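Local atomic coordinates of globin (Bacillus anthracis, PDB entry 5V3T), a protein that binds heme and, as a group II truncated hemoglobin, probably carries or handles oxygen and other small ligands at the iron. Residues T7-I12 / Q16-L21; V22-S27 / D99-H104; S30-L35 / L91-Q96. One frame throughout, in Å; residues are numbered along the deposited sequence.

Contact 1 (T7-I12 / Q16-L21)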
ATOM      1  N   THR A   7      -6.675  17.115  22.743  1.00 38.47           N
ATOM      2  CA  THR A   7      -6.465  15.908  21.967  1.00 34.69           C
ATOM      3  C   THR A   7      -4.990  15.880  21.589  1.00 39.28           C
ATOM      4  O   THR A   7      -4.339  16.926  21.592  1.00 36.25           O
ATOM      5  CB  THR A   7      -7.339  15.892  20.719  1.00 38.87           C
ATOM      6  OG1 THR A   7      -6.939  16.957  19.854  1.00 44.28           O
ATOM      7  CG2 THR A   7      -8.788  16.093  21.090  1.00 38.97           C
ATOM      8  N   PRO A   8      -4.441  14.687  21.319  1.00 35.50           N
ATOM      9  CA  PRO A   8      -3.059  14.631  20.819  1.00 30.21           C
ATOM     10  C   PRO A   8      -2.864  15.558  19.616  1.00 35.57           C
ATOM     11  O   PRO A   8      -1.829  16.210  19.493  1.00 33.83           O
ATOM     12  CB  PRO A   8      -2.898  13.166  20.410  1.00 29.97           C
ATOM     13  CG  PRO A   8      -3.837  12.422  21.323  1.00 32.91           C
ATOM     14  CD  PRO A   8      -5.012  13.344  21.557  1.00 37.35           C
ATOM     15  N   PHE A   9      -3.877  15.630  18.757  1.00 34.92           N
ATOM     16  CA  PHE A   9      -3.852  16.494  17.582  1.00 29.83           C
ATOM     17  C   PHE A   9      -3.694  17.954  17.991  1.00 34.67           C
ATOM     18  O   PHE A   9      -2.866  18.676  17.439  1.00 32.37           O
ATOM     19  CB  PHE A   9      -5.131  16.284  16.759  1.00 35.77           C
ATOM     20  CG  PHE A   9      -5.292  17.239  15.601  1.00 37.10           C
ATOM     21  CD1 PHE A   9      -4.402  17.234  14.540  1.00 38.49           C
ATOM     22  CD2 PHE A   9      -6.377  18.097  15.551  1.00 43.58           C
ATOM     23  CE1 PHE A   9      -4.566  18.105  13.472  1.00 38.07           C
ATOM     24  CE2 PHE A   9      -6.551  18.963  14.485  1.00 48.10           C
ATOM     25  CZ  PHE A   9      -5.648  18.965  13.444  1.00 47.70           C
ATOM     26  N   GLU A  10      -4.483  18.373  18.970  1.00 30.57           N
ATOM     27  CA  GLU A  10      -4.379  19.718  19.517  1.00 29.21           C
ATOM     28  C   GLU A  10      -3.010  19.912  20.177  1.00 38.58           C
ATOM     29  O   GLU A  10      -2.330  20.922  19.948  1.00 31.57           O
ATOM     30  CB  GLU A  10      -5.509  19.974  20.516  1.00 31.04           C
ATOM     31  CG  GLU A  10      -6.862  20.072  19.846  1.00 41.33           C
ATOM     32  CD  GLU A  10      -8.010  20.136  20.829  1.00 46.65           C
ATOM     33  OE1 GLU A  10      -7.915  19.518  21.912  1.00 46.02           O
ATOM     34  OE2 GLU A  10      -9.015  20.801  20.511  1.00 52.49           O
ATOM     35  N   ALA A  11      -2.607  18.926  20.973  1.00 33.19           N
ATOM     36  CA  ALA A  11      -1.386  19.002  21.760  1.00 35.90           C
ATOM     37  C   ALA A  11      -0.160  19.242  20.884  1.00 29.09           C
ATOM     38  O   ALA A  11       0.783  19.908  21.308  1.00 31.72           O
ATOM     39  CB  ALA A  11      -1.203  17.728  22.574  1.00 35.67           C
ATOM     40  N   ILE A  12      -0.177  18.696  19.673  1.00 24.87           N
ATOM     41  CA  ILE A  12       0.996  18.748  18.788  1.00 25.65           C
ATOM     42  C   ILE A  12       1.014  20.063  17.998  1.00 26.20           C
ATOM     43  O   ILE A  12       1.993  20.387  17.340  1.00 29.77           O
ATOM     44  CB  ILE A  12       1.041  17.533  17.811  1.00 23.20           C
ATOM     45  CG1 ILE A  12       2.491  17.243  17.372  1.00 23.90           C
ATOM     46  CG2 ILE A  12       0.128  17.739  16.609  1.00 21.91           C
ATOM     47  CD1 ILE A  12       2.640  16.032  16.388  1.00 26.17           C
ATOM     48  N   GLN A  16      -1.887  23.234  11.516  1.00 39.17           N
ATOM     49  CA  GLN A  16      -0.677  23.942  11.080  1.00 35.38           C
ATOM     50  C   GLN A  16       0.591  23.137  11.336  1.00 30.24           C
ATOM     51  O   GLN A  16       1.520  23.173  10.531  1.00 39.91           O
ATOM     52  CB  GLN A  16      -0.589  25.316  11.766  1.00 36.85           C
ATOM     53  CG  GLN A  16      -1.662  26.286  11.289  1.00 53.65           C
ATOM     54  CD  GLN A  16      -1.719  27.562  12.116  1.00 59.18           C
ATOM     55  OE1 GLN A  16      -1.570  27.533  13.337  1.00 64.63           O
ATOM     56  NE2 GLN A  16      -1.912  28.687  11.447  1.00 60.78           N
ATOM     57  N   CYS A  17       0.635  22.399  12.444  1.00 31.55           N
ATOM     58  CA  CYS A  17       1.795  21.568  12.724  1.00 31.90           C
ATOM     59  C   CYS A  17       1.819  20.332  11.833  1.00 33.83           C
ATOM     60  O   CYS A  17       2.860  19.995  11.293  1.00 29.61           O
ATOM     61  CB  CYS A  17       1.843  21.141  14.190  1.00 30.39           C
ATOM     62  SG  CYS A  17       3.256  20.058  14.584  1.00 32.55           S
ATOM     63  N   ILE A  18       0.673  19.668  11.664  1.00 33.07           N
ATOM     64  CA  ILE A  18       0.609  18.480  10.800  1.00 29.98           C
ATOM     65  C   ILE A  18       0.995  18.806   9.354  1.00 32.29           C
ATOM     66  O   ILE A  18       1.705  18.025   8.703  1.00 36.83           O
ATOM     67  CB  ILE A  18      -0.796  17.836  10.855  1.00 35.06           C
ATOM     68  CG1 ILE A  18      -1.054  17.288  12.267  1.00 32.04           C
ATOM     69  CG2 ILE A  18      -0.953  16.736   9.791  1.00 33.46           C
ATOM     70  CD1 ILE A  18      -0.037  16.257  12.717  1.00 31.69           C
ATOM     71  N   GLU A  19       0.547  19.959   8.855  1.00 30.29           N
ATOM     72  CA  GLU A  19       0.902  20.403   7.501  1.00 32.27           C
ATOM     73  C   GLU A  19       2.423  20.416   7.352  1.00 39.86           C
ATOM     74  O   GLU A  19       2.984  19.800   6.445  1.00 35.28           O
ATOM     75  CB  GLU A  19       0.338  21.799   7.204  1.00 44.72           C
ATOM     76  CG  GLU A  19      -1.168  21.844   7.033  1.00 60.09           C
ATOM     77  CD  GLU A  19      -1.652  21.236   5.724  1.00 61.85           C
ATOM     78  OE1 GLU A  19      -0.971  21.422   4.688  1.00 51.98           O
ATOM     79  OE2 GLU A  19      -2.715  20.573   5.740  1.00 58.01           O
ATOM     80  N   ILE A  20       3.088  21.102   8.273  1.00 40.05           N
ATOM     81  CA  ILE A  20       4.531  21.279   8.196  1.00 39.59           C
ATOM     82  C   ILE A  20       5.294  19.989   8.472  1.00 36.76           C
ATOM     83  O   ILE A  20       6.303  19.710   7.816  1.00 33.18           O
ATOM     84  CB  ILE A  20       5.004  22.352   9.198  1.00 37.13           C
ATOM     85  CG1 ILE A  20       4.323  23.685   8.892  1.00 43.97           C
ATOM     86  CG2 ILE A  20       6.512  22.506   9.150  1.00 44.43           C
ATOM     87  CD1 ILE A  20       4.573  24.745   9.946  1.00 41.33           C
ATOM     88  N   LEU A  21       4.806  19.197   9.424  1.00 30.93           N
ATOM     89  CA  LEU A  21       5.468  17.944   9.776  1.00 25.71           C
ATOM     90  C   LEU A  21       5.481  17.009   8.582  1.00 30.75           C
ATOM     91  O   LEU A  21       6.525  16.462   8.221  1.00 32.07           O
ATOM     92  CB  LEU A  21       4.790  17.285  10.988  1.00 24.12           C
ATOM     93  CG  LEU A  21       5.308  15.921  11.465  1.00 26.23           C
ATOM     94  CD1 LEU A  21       6.722  16.025  12.015  1.00 25.95           C
ATOM     95  CD2 LEU A  21       4.377  15.354  12.526  1.00 29.78           C
TER
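I12, in segment 7-12, is the centre of this contact: its side chain faces C17, I18 and L21 on the first turns of helix 14-31. The apolar contacts spread over its branches. CG1 lies 4.0 Å from C17 SG, while the other branch, CG2, meets I18 CD1 at 4.2 Å, the two isoleucines crossing at about a right angle. The far tip, CD1, is 4.3 Å from L21 CD2. With CG1 anti to the backbone N (chi1 -154°) and the chain then fully extended, the long branch of I12 runs out to L21; a beta-branched residue suits the place because its short branch is left over to meet I18. Beside it, F9 brings the edge of its ring to I18, CE1 lying 3.8 Å from I18 CG1, which sits near the plane of the ring. Helix 44-57 adds T55 to the surroundings of both F9 and I18.

One polar approach accompanies this packing. C17 SG stands 3.0 Å from I12 O. C17 is small enough to fit closely against that backbone.

The clear side-chain hydrogen bonds are local and start the short helix 8-11. T7 OG1 accepts from E10 N at 3.0 Å, and E10 OE1 accepts from T7 N in return, on its anti side and tilted 23° from the carboxylate plane. Threonine and glutamate suit these positions because the T7 side chain satisfies the amide of E10 in the first turn, and E10 in return takes the amide of the N-cap residue. This is a capping box, here opening a one-turn helix that packs against the start of the next, consistent with the shortened A helix leaning on the B helix in truncated globins.

Contact 2 (V22-S27 / D99-H104). With CYN (cyanide ion), chain D; SO4 (sulfate ion), chain F.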
ATOM      1  N   VAL A  22       4.327  16.863   7.936  1.00 30.74           N
ATOM      2  CA  VAL A  22       4.190  15.904   6.850  1.00 31.03           C
ATOM      3  C   VAL A  22       4.923  16.373   5.594  1.00 37.81           C
ATOM      4  O   VAL A  22       5.595  15.575   4.930  1.00 38.09           O
ATOM      5  CB  VAL A  22       2.701  15.642   6.548  1.00 32.24           C
ATOM      6  CG1 VAL A  22       2.523  14.796   5.279  1.00 33.15           C
ATOM      7  CG2 VAL A  22       2.072  14.952   7.741  1.00 23.17           C
ATOM      8  N   ASP A  23       4.844  17.667   5.295  1.00 35.38           N
ATOM      9  CA  ASP A  23       5.592  18.206   4.161  1.00 41.83           C
ATOM     10  C   ASP A  23       7.089  17.999   4.394  1.00 38.56           C
ATOM     11  O   ASP A  23       7.824  17.596   3.486  1.00 35.76           O
ATOM     12  CB  ASP A  23       5.263  19.682   3.945  1.00 41.71           C
ATOM     13  CG  ASP A  23       3.894  19.883   3.312  1.00 49.33           C
ATOM     14  OD1 ASP A  23       3.331  18.905   2.780  1.00 47.06           O
ATOM     15  OD2 ASP A  23       3.371  21.014   3.355  1.00 47.59           O
ATOM     16  N   THR A  24       7.536  18.257   5.621  1.00 39.56           N
ATOM     17  CA  THR A  24       8.938  18.049   5.987  1.00 34.90           C
ATOM     18  C   THR A  24       9.291  16.558   5.937  1.00 36.79           C
ATOM     19  O   THR A  24      10.335  16.178   5.397  1.00 37.38           O
ATOM     20  CB  THR A  24       9.239  18.610   7.387  1.00 39.09           C
ATOM     21  OG1 THR A  24       8.984  20.019   7.379  1.00 34.51           O
ATOM     22  CG2 THR A  24      10.689  18.352   7.795  1.00 33.67           C
ATOM     23  N   PHE A  25       8.419  15.726   6.500  1.00 31.39           N
ATOM     24  CA  PHE A  25       8.625  14.276   6.493  1.00 30.06           C
ATOM     25  C   PHE A  25       8.919  13.745   5.095  1.00 33.37           C
ATOM     26  O   PHE A  25       9.946  13.084   4.870  1.00 38.72           O
ATOM     27  CB  PHE A  25       7.404  13.552   7.077  1.00 26.51           C
ATOM     28  CG  PHE A  25       7.498  12.052   6.983  1.00 25.96           C
ATOM     29  CD1 PHE A  25       8.520  11.363   7.634  1.00 26.50           C
ATOM     30  CD2 PHE A  25       6.588  11.333   6.226  1.00 30.82           C
ATOM     31  CE1 PHE A  25       8.607   9.990   7.558  1.00 31.03           C
ATOM     32  CE2 PHE A  25       6.686   9.956   6.134  1.00 29.65           C
ATOM     33  CZ  PHE A  25       7.708   9.284   6.794  1.00 26.48           C
ATOM     34  N   TYR A  26       8.042  14.055   4.142  1.00 33.44           N
ATOM     35  CA  TYR A  26       8.199  13.524   2.790  1.00 38.75           C
ATOM     36  C   TYR A  26       9.340  14.153   2.030  1.00 40.07           C
ATOM     37  O   TYR A  26       9.793  13.606   1.024  1.00 42.92           O
ATOM     38  CB  TYR A  26       6.905  13.672   2.003  1.00 33.54           C
ATOM     39  CG  TYR A  26       5.947  12.609   2.421  1.00 37.79           C
ATOM     40  CD1 TYR A  26       6.244  11.262   2.196  1.00 36.95           C
ATOM     41  CD2 TYR A  26       4.777  12.928   3.067  1.00 38.84           C
ATOM     42  CE1 TYR A  26       5.388  10.277   2.591  1.00 29.79           C
ATOM     43  CE2 TYR A  26       3.922  11.950   3.470  1.00 34.78           C
ATOM     44  CZ  TYR A  26       4.229  10.635   3.224  1.00 36.33           C
ATOM     45  OH  TYR A  26       3.346   9.702   3.632  1.00 32.27           O
ATOM     46  N   SER A  27       9.795  15.304   2.500  1.00 41.08           N
ATOM     47  CA  SER A  27      11.043  15.853   1.999  1.00 42.52           C
ATOM     48  C   SER A  27      12.162  14.859   2.327  1.00 47.76           C
ATOM     49  O   SER A  27      12.964  14.521   1.459  1.00 50.74           O
ATOM     50  CB  SER A  27      11.327  17.238   2.602  1.00 46.58           C
ATOM     51  OG  SER A  27      12.487  17.826   2.032  1.00 58.18           O
ATOM     52  N   ASP A  99      12.065  16.770  14.768  1.00 28.48           N
ATOM     53  CA  ASP A  99      13.101  17.684  15.213  1.00 30.59           C
ATOM     54  C   ASP A  99      12.946  19.027  14.494  1.00 32.49           C
ATOM     55  O   ASP A  99      12.869  20.082  15.130  1.00 34.41           O
ATOM     56  CB  ASP A  99      14.493  17.092  14.967  1.00 38.49           C
ATOM     57  CG  ASP A  99      14.845  15.992  15.958  1.00 40.54           C
ATOM     58  OD1 ASP A  99      14.088  15.797  16.934  1.00 34.98           O
ATOM     59  OD2 ASP A  99      15.885  15.327  15.768  1.00 43.20           O
ATOM     60  N   ASP A 100      12.835  18.976  13.173  1.00 29.03           N
ATOM     61  CA  ASP A 100      12.772  20.187  12.361  1.00 27.59           C
ATOM     62  C   ASP A 100      11.512  20.995  12.662  1.00 30.30           C
ATOM     63  O   ASP A 100      11.505  22.218  12.549  1.00 30.43           O
ATOM     64  CB  ASP A 100      12.759  19.824  10.885  1.00 29.44           C
ATOM     65  CG  ASP A 100      14.119  19.365  10.373  1.00 38.84           C
ATOM     66  OD1 ASP A 100      15.080  19.279  11.164  1.00 35.90           O
ATOM     67  OD2 ASP A 100      14.189  19.038   9.177  1.00 39.77           O
ATOM     68  N   THR A 101      10.452  20.310  13.056  1.00 28.62           N
ATOM     69  CA  THR A 101       9.191  21.001  13.262  1.00 35.87           C
ATOM     70  C   THR A 101       8.981  21.380  14.720  1.00 32.49           C
ATOM     71  O   THR A 101       7.969  21.996  15.058  1.00 30.18           O
ATOM     72  CB  THR A 101       8.008  20.143  12.782  1.00 37.23           C
ATOM     73  OG1 THR A 101       8.020  18.896  13.472  1.00 45.22           O
ATOM     74  CG2 THR A 101       8.140  19.875  11.304  1.00 28.71           C
ATOM     75  N   GLY A 102       9.932  21.013  15.582  1.00 32.26           N
ATOM     76  CA  GLY A 102       9.898  21.429  16.978  1.00 30.22           C
ATOM     77  C   GLY A 102       8.943  20.639  17.864  1.00 29.37           C
ATOM     78  O   GLY A 102       8.400  21.152  18.842  1.00 27.56           O
ATOM     79  N   VAL A 103       8.745  19.378  17.524  1.00 25.07           N
ATOM     80  CA  VAL A 103       7.871  18.496  18.302  1.00 24.44           C
ATOM     81  C   VAL A 103       8.658  17.794  19.412  1.00 30.94           C
ATOM     82  O   VAL A 103       9.583  17.013  19.145  1.00 28.92           O
ATOM     83  CB  VAL A 103       7.197  17.465  17.387  1.00 27.46           C
ATOM     84  CG1 VAL A 103       6.306  16.538  18.204  1.00 29.95           C
ATOM     85  CG2 VAL A 103       6.403  18.183  16.298  1.00 26.53           C
ATOM     86  N   HIS A 104       8.330  18.103  20.661  1.00 28.11           N
ATOM     87  CA  HIS A 104       9.088  17.570  21.785  1.00 32.36           C
ATOM     88  C   HIS A 104       8.189  17.204  22.963  1.00 31.45           C
ATOM     89  O   HIS A 104       6.973  17.344  22.891  1.00 31.53           O
ATOM     90  CB  HIS A 104      10.156  18.576  22.218  1.00 38.71           C
ATOM     91  CG  HIS A 104      11.217  18.798  21.185  1.00 41.92           C
ATOM     92  ND1 HIS A 104      12.204  17.870  20.931  1.00 40.81           N
ATOM     93  CD2 HIS A 104      11.424  19.815  20.315  1.00 29.60           C
ATOM     94  CE1 HIS A 104      12.994  18.323  19.971  1.00 43.70           C
ATOM     95  NE2 HIS A 104      12.540  19.499  19.579  1.00 38.05           N
TER
HETATM   96  C   CYN D 202       3.541   5.959   4.195  1.00 34.34           C
HETATM   97  N   CYN D 202       4.100   6.971   4.106  1.00 33.79           N
HETATM   98  S   SO4 F 204      12.491  16.488  24.810  1.00 47.65           S
HETATM   99  O1  SO4 F 204      11.809  15.658  25.791  1.00 51.22           O
HETATM  100  O2  SO4 F 204      12.260  17.888  25.133  1.00 56.98           O
HETATM  101  O3  SO4 F 204      13.925  16.234  24.840  1.00 54.08           O
HETATM  102  O4  SO4 F 204      11.926  16.207  23.497  1.00 46.37           O
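T24 points from helix 14-31 toward the last turn of helix 84-101, where D100 and T101 receive its two branches. Its methyl, CG2, approaches the carboxylate of D100 obliquely, 3.8 Å from OD2 and 4.0 Å from D100 CB. Its hydroxyl oxygen OG1 lies 4.0 Å from T101 CG2, the two threonines sliding past each other in opposite directions. The orientations agree with where the hydroxyls bond: T24 OG1 sits beside the backbone N (chi1 -61°) and bonds back to I20 O, while T101 OG1 turns to A97 O of its own helix. Each threonine thus satisfies its polar group within its helix and turns its methyl to the other helix. D100, at the surface, has a tie across the helices in Y28, whose hydroxyl is hydrogen-bonded to OD2.

These are the B and G helices of the two-over-two globin fold, and a Schellman motif follows the second. G102, the residue that leaves helical angles, takes positive phi (79°), a conformation that comes readily to glycine, and its N bonds to D99 O at 3.1 Å; V103 then leads on toward helix 105-122.

Away from this meeting point each segment binds an anion, of different standing. Y26 directs its OH at the cyanide in the heme pocket, donating to the ligand N at 2.9 Å; the same oxygen is also hydrogen-bonded to Q50 NE2. F25 CD2 lies 3.7 Å above the centre of the Y26 ring, covering one face, and F25 itself packs edge-to-face against W90, another residue of the cyanide pocket. H104, exposed beyond the turn, binds a sulfate probably taken from the crystallisation liquor: ND1 donates to O4 at 3.1 Å in a bent bond (136°), and G105 N holds the same ion.

Contact 3 (S30-L35 / L91-Q96)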
ATOM      1  N   SER A  30      11.756  11.549   0.262  1.00 44.50           N
ATOM      2  CA  SER A  30      12.149  11.691  -1.130  1.00 50.86           C
ATOM      3  C   SER A  30      13.666  11.629  -1.316  1.00 49.26           C
ATOM      4  O   SER A  30      14.143  11.310  -2.400  1.00 52.31           O
ATOM      5  CB  SER A  30      11.618  13.010  -1.699  1.00 59.96           C
ATOM      6  OG  SER A  30      12.391  14.109  -1.241  1.00 57.34           O
ATOM      7  N   LYS A  31      14.419  11.940  -0.265  1.00 49.82           N
ATOM      8  CA  LYS A  31      15.881  11.919  -0.336  1.00 51.49           C
ATOM      9  C   LYS A  31      16.493  10.632   0.216  1.00 53.16           C
ATOM     10  O   LYS A  31      17.689  10.399   0.070  1.00 49.47           O
ATOM     11  CB  LYS A  31      16.477  13.109   0.423  1.00 61.30           C
ATOM     12  CG  LYS A  31      16.014  14.486  -0.034  1.00 70.71           C
ATOM     13  CD  LYS A  31      16.575  15.573   0.890  1.00 72.21           C
ATOM     14  CE  LYS A  31      15.979  16.951   0.603  1.00 69.33           C
ATOM     15  NZ  LYS A  31      16.194  17.373  -0.810  1.00 77.59           N
ATOM     16  N   HIS A  32      15.677   9.796   0.845  1.00 53.86           N
ATOM     17  CA  HIS A  32      16.166   8.578   1.483  1.00 45.69           C
ATOM     18  C   HIS A  32      16.199   7.449   0.469  1.00 51.02           C
ATOM     19  O   HIS A  32      15.171   7.119  -0.122  1.00 48.60           O
ATOM     20  CB  HIS A  32      15.283   8.177   2.671  1.00 39.45           C
ATOM     21  CG  HIS A  32      15.979   7.309   3.676  1.00 43.40           C
ATOM     22  ND1 HIS A  32      16.545   6.095   3.345  1.00 47.08           N
ATOM     23  CD2 HIS A  32      16.194   7.474   5.003  1.00 37.56           C
ATOM     24  CE1 HIS A  32      17.085   5.555   4.424  1.00 45.90           C
ATOM     25  NE2 HIS A  32      16.884   6.371   5.444  1.00 46.88           N
ATOM     26  N   PRO A  33      17.387   6.862   0.261  1.00 57.22           N
ATOM     27  CA  PRO A  33      17.603   5.817  -0.749  1.00 62.58           C
ATOM     28  C   PRO A  33      16.811   4.540  -0.470  1.00 63.59           C
ATOM     29  O   PRO A  33      16.500   3.791  -1.401  1.00 64.77           O
ATOM     30  CB  PRO A  33      19.112   5.551  -0.661  1.00 63.81           C
ATOM     31  CG  PRO A  33      19.485   5.957   0.731  1.00 65.07           C
ATOM     32  CD  PRO A  33      18.607   7.133   1.045  1.00 53.79           C
ATOM     33  N   ASP A  34      16.482   4.299   0.795  1.00 57.80           N
ATOM     34  CA  ASP A  34      15.732   3.105   1.169  1.00 53.96           C
ATOM     35  C   ASP A  34      14.233   3.295   1.013  1.00 51.69           C
ATOM     36  O   ASP A  34      13.480   2.338   1.151  1.00 43.11           O
ATOM     37  CB  ASP A  34      16.035   2.700   2.612  1.00 58.52           C
ATOM     38  CG  ASP A  34      17.455   2.235   2.800  1.00 62.74           C
ATOM     39  OD1 ASP A  34      17.995   1.608   1.867  1.00 74.61           O
ATOM     40  OD2 ASP A  34      18.036   2.511   3.870  1.00 63.13           O
ATOM     41  N   LEU A  35      13.797   4.523   0.746  1.00 40.38           N
ATOM     42  CA  LEU A  35      12.362   4.792   0.714  1.00 43.16           C
ATOM     43  C   LEU A  35      11.863   5.342  -0.618  1.00 44.31           C
ATOM     44  O   LEU A  35      10.847   4.880  -1.141  1.00 47.50           O
ATOM     45  CB  LEU A  35      11.994   5.764   1.829  1.00 35.31           C
ATOM     46  CG  LEU A  35      12.255   5.292   3.253  1.00 36.25           C
ATOM     47  CD1 LEU A  35      11.800   6.385   4.209  1.00 33.30           C
ATOM     48  CD2 LEU A  35      11.521   3.978   3.534  1.00 40.04           C
ATOM     49  N   LEU A  91      10.780   5.642  10.233  1.00 29.91           N
ATOM     50  CA  LEU A  91      10.798   6.236  11.565  1.00 33.58           C
ATOM     51  C   LEU A  91      11.944   7.225  11.720  1.00 36.22           C
ATOM     52  O   LEU A  91      11.809   8.222  12.426  1.00 31.72           O
ATOM     53  CB  LEU A  91      10.892   5.144  12.631  1.00 33.90           C
ATOM     54  CG  LEU A  91       9.613   4.317  12.784  1.00 31.17           C
ATOM     55  CD1 LEU A  91       9.825   3.119  13.698  1.00 35.41           C
ATOM     56  CD2 LEU A  91       8.483   5.207  13.303  1.00 27.85           C
ATOM     57  N   SER A  92      13.074   6.939  11.075  1.00 32.20           N
ATOM     58  CA  SER A  92      14.200   7.878  11.079  1.00 33.37           C
ATOM     59  C   SER A  92      13.848   9.215  10.426  1.00 33.33           C
ATOM     60  O   SER A  92      14.182  10.286  10.953  1.00 32.07           O
ATOM     61  CB  SER A  92      15.407   7.272  10.365  1.00 35.75           C
ATOM     62  OG  SER A  92      16.429   8.250  10.247  1.00 49.45           O
ATOM     63  N   CYS A  93      13.172   9.157   9.284  1.00 27.75           N
ATOM     64  CA  CYS A  93      12.744  10.373   8.608  1.00 32.65           C
ATOM     65  C   CYS A  93      11.738  11.124   9.463  1.00 34.62           C
ATOM     66  O   CYS A  93      11.767  12.357   9.516  1.00 33.12           O
ATOM     67  CB  CYS A  93      12.125  10.067   7.245  1.00 33.64           C
ATOM     68  SG  CYS A  93      13.328   9.487   6.018  1.00 35.30           S
ATOM     69  N   MET A  94      10.849  10.388  10.129  1.00 29.17           N
ATOM     70  CA  MET A  94       9.834  11.043  10.963  1.00 25.47           C
ATOM     71  C   MET A  94      10.471  11.724  12.168  1.00 28.41           C
ATOM     72  O   MET A  94      10.045  12.814  12.568  1.00 31.98           O
ATOM     73  CB  MET A  94       8.768  10.042  11.426  1.00 25.96           C
ATOM     74  CG  MET A  94       7.630  10.689  12.257  1.00 32.57           C
ATOM     75  SD  MET A  94       6.793  12.040  11.399  1.00 30.87           S
ATOM     76  CE  MET A  94       5.773  11.156  10.232  1.00 33.06           C
ATOM     77  N   GLU A  95      11.471  11.070  12.760  1.00 27.25           N
ATOM     78  CA  GLU A  95      12.237  11.653  13.857  1.00 37.12           C
ATOM     79  C   GLU A  95      12.850  12.999  13.459  1.00 31.01           C
ATOM     80  O   GLU A  95      12.781  13.985  14.210  1.00 30.78           O
ATOM     81  CB  GLU A  95      13.337  10.694  14.309  1.00 55.94           C
ATOM     82  CG  GLU A  95      13.139  10.146  15.704  1.00 72.54           C
ATOM     83  CD  GLU A  95      14.249   9.201  16.135  1.00 82.31           C
ATOM     84  OE1 GLU A  95      15.023   8.744  15.263  1.00 79.93           O
ATOM     85  OE2 GLU A  95      14.351   8.923  17.350  1.00 87.62           O
ATOM     86  N   GLN A  96      13.452  13.030  12.273  1.00 32.29           N
ATOM     87  CA  GLN A  96      14.102  14.238  11.768  1.00 34.47           C
ATOM     88  C   GLN A  96      13.070  15.321  11.446  1.00 34.20           C
ATOM     89  O   GLN A  96      13.314  16.503  11.685  1.00 36.77           O
ATOM     90  CB  GLN A  96      14.933  13.921  10.533  1.00 33.47           C
ATOM     91  CG  GLN A  96      16.045  12.923  10.796  1.00 35.43           C
ATOM     92  CD  GLN A  96      16.741  12.495   9.524  1.00 43.18           C
ATOM     93  OE1 GLN A  96      16.547  11.383   9.037  1.00 40.74           O
ATOM     94  NE2 GLN A  96      17.551  13.383   8.976  1.00 34.49           N
TER
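Where helix 14-31 gives way to the loop leading to the heme, H32 and L35 close over C93 on helix 84-101; the contact lies beside the heme pocket, where the B and G helices of the truncated globin fold meet. C93 SG is the point on which both side chains converge. H32 reaches it with the CD2 corner of its imidazole, 3.6 Å from SG. The sulfur is 4.6 Å from the ring centroid and 68° off the ring normal, a sulfur-aromatic approach that is oblique. L35 adds its CD1 methyl, 3.9 Å from C93 SG, and its side chain also comes within about 4 Å of the heme at the nearest atoms. Cysteine suits the middle position because a single polarisable sulfur on a short side chain can lie against a methyl and an aromatic carbon alike; F25 and Y28 of helix 14-31 also touch it.

The imidazole reaches C93 because CG is swung anti to the backbone N (chi1 -157°), and its rotation is held from the other side by its own loop. D34 N donates to H32 ND1 at 3.1 Å, a slightly bent bond (156°) lying nearly in the ring plane. The backbone supports the same bend: L35 N bonds to H32 O at 3.1 Å, and S36 OG is hydrogen-bonded to that carbonyl oxygen too. D34 O reaches R86 NE on helix 84-101, a polar tie between loop and helix beside the apolar contact.

Between the two segments the meeting is thus one of dispersion and polarisability, with hydrogen bonds shaping the loop and tying it to R86. Since ND1 accepts a hydrogen bond from a backbone amide, the ring is probably neutral, with its own proton on NE2.

Overall arrangement
Helix 14-31 runs through all three contacts, its start packing in contact 1, its middle in contact 2 and its end, with the following loop, in contact 3. Contacts 2 and 3 also share helix 84-101, and contact 3 is nested inside the loop that contact 2 closes. Contacts 1 and 3 are buried, whereas contact 2 lies at the surface. Their chemistry follows: branched aliphatic residues and an aromatic edge in contact 1, two threonines and a carboxylate in contact 2, and a sulfur between imidazole and leucine in contact 3. L21 links contact 1 to T101 and M94, and F25 joins contact 2 to contact 3.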